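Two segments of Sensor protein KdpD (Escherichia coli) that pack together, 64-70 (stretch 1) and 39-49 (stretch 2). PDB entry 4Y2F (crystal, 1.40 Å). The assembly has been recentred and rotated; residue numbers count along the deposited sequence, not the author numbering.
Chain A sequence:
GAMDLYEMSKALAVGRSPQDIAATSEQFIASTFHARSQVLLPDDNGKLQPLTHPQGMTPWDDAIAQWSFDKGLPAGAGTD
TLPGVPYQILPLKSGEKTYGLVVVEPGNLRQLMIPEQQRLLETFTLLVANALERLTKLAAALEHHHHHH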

# COMPACT_ATOMS: atom_id res chain seq x y z
N ILE A 64 13.71 23.33 3.08
CA ILE A 64 12.54 22.84 3.80
C ILE A 64 12.14 21.46 3.29
O ILE A 64 11.76 20.58 4.07
CB ILE A 64 11.39 23.86 3.73
CG1 ILE A 64 11.85 25.20 4.32
CG2 ILE A 64 10.15 23.34 4.45
CD1 ILE A 64 12.23 25.12 5.79
N ALA A 65 12.27 21.23 1.97
CA ALA A 65 12.09 19.88 1.44
C ALA A 65 13.06 18.91 2.09
O ALA A 65 12.67 17.83 2.55
CB ALA A 65 12.26 19.90 -0.08
N GLN A 66 14.34 19.30 2.17
CA GLN A 66 15.31 18.44 2.85
C GLN A 66 14.91 18.20 4.31
O GLN A 66 15.06 17.09 4.82
CB GLN A 66 16.72 19.04 2.75
CG GLN A 66 17.84 18.09 3.17
CD GLN A 66 18.02 16.93 2.20
OE1 GLN A 66 18.11 17.11 0.99
NE2 GLN A 66 18.09 15.71 2.75
N TRP A 67 14.42 19.24 4.99
CA TRP A 67 13.95 19.10 6.38
C TRP A 67 12.83 18.07 6.48
O TRP A 67 12.83 17.22 7.38
CB TRP A 67 13.46 20.45 6.90
CG TRP A 67 12.82 20.40 8.29
CD1 TRP A 67 13.46 20.55 9.49
CD2 TRP A 67 11.44 20.19 8.60
NE1 TRP A 67 12.56 20.45 10.52
CE2 TRP A 67 11.31 20.22 10.01
CE3 TRP A 67 10.29 19.96 7.83
CZ2 TRP A 67 10.09 20.04 10.65
CZ3 TRP A 67 9.07 19.78 8.47
CH2 TRP A 67 8.98 19.83 9.87
N SER A 68 11.86 18.14 5.56
CA SER A 68 10.75 17.20 5.57
C SER A 68 11.25 15.77 5.39
O SER A 68 10.78 14.85 6.08
CB SER A 68 9.79 17.60 4.45
OG SER A 68 8.74 16.66 4.27
N PHE A 69 12.19 15.56 4.47
CA PHE A 69 12.75 14.23 4.24
C PHE A 69 13.55 13.75 5.45
O PHE A 69 13.43 12.59 5.86
CB PHE A 69 13.64 14.25 2.99
CG PHE A 69 14.41 12.97 2.77
CD1 PHE A 69 13.78 11.87 2.22
CD2 PHE A 69 15.74 12.87 3.13
CE1 PHE A 69 14.47 10.69 2.02
CE2 PHE A 69 16.45 11.69 2.93
CZ PHE A 69 15.81 10.60 2.38
N ASP A 70 14.38 14.63 6.01
CA ASP A 70 15.23 14.24 7.12
C ASP A 70 14.41 13.88 8.36
O ASP A 70 14.76 12.95 9.09
CB ASP A 70 16.20 15.38 7.45
CG ASP A 70 17.29 15.57 6.39
OD1 ASP A 70 17.51 14.67 5.57
OD2 ASP A 70 17.95 16.63 6.41
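Stretch 2 39-49: VLLPDDNGKLQ

Leu48 is the apolar centre of the contact. Its CA-to-CB bond points toward the helix of stretch 1, and with chi angles m and t both its methyls touch Phe69 while CD1 also reaches Ala65. Leu48 CD2 lies over one face of the Phe69 ring, 4.1 Å from the centroid and 23° off the normal, a CH-pi contact; Leu48 CD1 approaches Phe69 CB at 3.9 Å and Ala65 CB at 4.2 Å. Ala65 and Phe69, one helical turn apart and linked by Phe69 N to Ala65 O (3.0 Å), thus both contact the same leucine.

Stretch 2 lies on this helix as a hairpin: strand 39-42 and strand 48-49 are joined by a loop whose type I turn runs from Asp43 to Gly46. The strands are antiparallel, as the paired backbone bonds Leu41 N to Gln49 O (2.9 Å) and Gln49 N to Leu41 O (2.8 Å) establish. On the first strand, Leu40 CD1 meets Ala65 CB at 4.3 Å, and Pro42 CG meets Phe69 CZ at 3.6 Å; the alternation of a strand turns the intervening Leu41 away.

The polar edge centres on Gln66, whose CA forms the nearest CA pair with Leu48 CA, 6.6 Å. Its CA-to-CB bond points sideways, but chi1 t and chi2 p bring the amide to the hairpin backbone. There Gln66 NE2 donates to Gly46 O (2.8 Å, 146°) and Gln66 OE1 accepts from Leu48 N (3.1 Å, 157°), so one side chain satisfies both a carbonyl and an NH. Gln66 NE2 also donates to Asp70 OD1 at 3.1 Å, so NE2 is a donor to two acceptors. Gly46 has phi/psi of 83/10, where a CB would jam against the preceding carbonyl. Outermost, a water donates to Asp70 OD2 at 3.3 Å and accepts a weak bond from Lys47 NZ at 3.1 Å.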

# COMPACT_ATOMS: atom_id res chain seq x y z
N VAL A 39 8.25 14.05 -7.56
CA VAL A 39 8.88 13.15 -6.61
C VAL A 39 10.36 13.49 -6.52
O VAL A 39 11.03 13.70 -7.55
CB VAL A 39 8.65 11.69 -7.01
CG1 VAL A 39 9.54 10.74 -6.21
CG2 VAL A 39 7.17 11.32 -6.81
N LEU A 40 10.86 13.57 -5.29
CA LEU A 40 12.26 13.85 -4.99
C LEU A 40 12.84 12.65 -4.25
O LEU A 40 12.25 12.15 -3.29
CB LEU A 40 12.36 15.08 -4.08
CG LEU A 40 11.71 16.35 -4.64
CD1 LEU A 40 11.79 17.50 -3.63
CD2 LEU A 40 12.37 16.73 -5.94
N LEU A 41 14.02 12.19 -4.69
CA LEU A 41 14.65 11.00 -4.14
C LEU A 41 16.05 11.34 -3.62
O LEU A 41 16.74 12.18 -4.21
CB LEU A 41 14.76 9.90 -5.20
CG LEU A 41 13.40 9.46 -5.76
CD1 LEU A 41 13.58 8.42 -6.84
CD2 LEU A 41 12.49 8.93 -4.65
N PRO A 42 16.49 10.71 -2.54
CA PRO A 42 17.84 10.99 -2.02
C PRO A 42 18.92 10.41 -2.92
O PRO A 42 18.76 9.34 -3.51
CB PRO A 42 17.84 10.29 -0.66
CG PRO A 42 16.81 9.20 -0.79
CD PRO A 42 15.74 9.79 -1.67
N ASP A 43 20.03 11.13 -3.01
CA ASP A 43 21.21 10.62 -3.70
C ASP A 43 22.09 9.85 -2.70
O ASP A 43 21.65 9.50 -1.60
CB ASP A 43 21.95 11.73 -4.45
CG ASP A 43 22.54 12.80 -3.53
OD1 ASP A 43 22.75 12.54 -2.33
OD2 ASP A 43 22.81 13.91 -4.03
N ASP A 44 23.34 9.58 -3.09
CA ASP A 44 24.28 8.85 -2.24
C ASP A 44 24.43 9.48 -0.87
O ASP A 44 24.64 8.77 0.12
CB ASP A 44 25.67 8.84 -2.88
CG ASP A 44 25.74 8.02 -4.14
OD1 ASP A 44 24.67 7.72 -4.73
OD2 ASP A 44 26.87 7.67 -4.55
N ASN A 45 24.35 10.80 -0.79
CA ASN A 45 24.60 11.55 0.43
C ASN A 45 23.33 11.81 1.23
O ASN A 45 23.41 12.43 2.30
CB ASN A 45 25.27 12.88 0.09
CG ASN A 45 26.42 12.73 -0.89
OD1 ASN A 45 27.18 11.76 -0.82
ND2 ASN A 45 26.55 13.68 -1.81
N GLY A 46 22.18 11.34 0.76
CA GLY A 46 20.92 11.68 1.39
C GLY A 46 20.35 13.02 0.99
O GLY A 46 19.39 13.48 1.62
N LYS A 47 20.90 13.67 -0.04
CA LYS A 47 20.38 14.94 -0.52
C LYS A 47 19.41 14.71 -1.68
O LYS A 47 19.67 13.91 -2.58
CB LYS A 47 21.51 15.86 -0.97
CG LYS A 47 22.43 16.32 0.16
CD LYS A 47 21.67 17.08 1.23
CE LYS A 47 22.55 17.33 2.44
NZ LYS A 47 23.17 16.06 2.93
N LEU A 48 18.29 15.43 -1.65
CA LEU A 48 17.18 15.16 -2.55
C LEU A 48 17.49 15.63 -3.97
O LEU A 48 18.10 16.68 -4.17
CB LEU A 48 15.93 15.87 -2.05
CG LEU A 48 15.37 15.31 -0.75
CD1 LEU A 48 14.27 16.22 -0.27
CD2 LEU A 48 14.84 13.88 -0.96
N GLN A 49 17.03 14.86 -4.95
CA GLN A 49 17.17 15.21 -6.35
C GLN A 49 15.87 14.89 -7.07
O GLN A 49 15.20 13.91 -6.75
CB GLN A 49 18.33 14.45 -7.01
CG GLN A 49 19.65 14.52 -6.26
CD GLN A 49 20.30 15.90 -6.30
OE1 GLN A 49 19.86 16.80 -7.02
NE2 GLN A 49 21.37 16.07 -5.53
O HOH W 1 20.87 16.36 5.00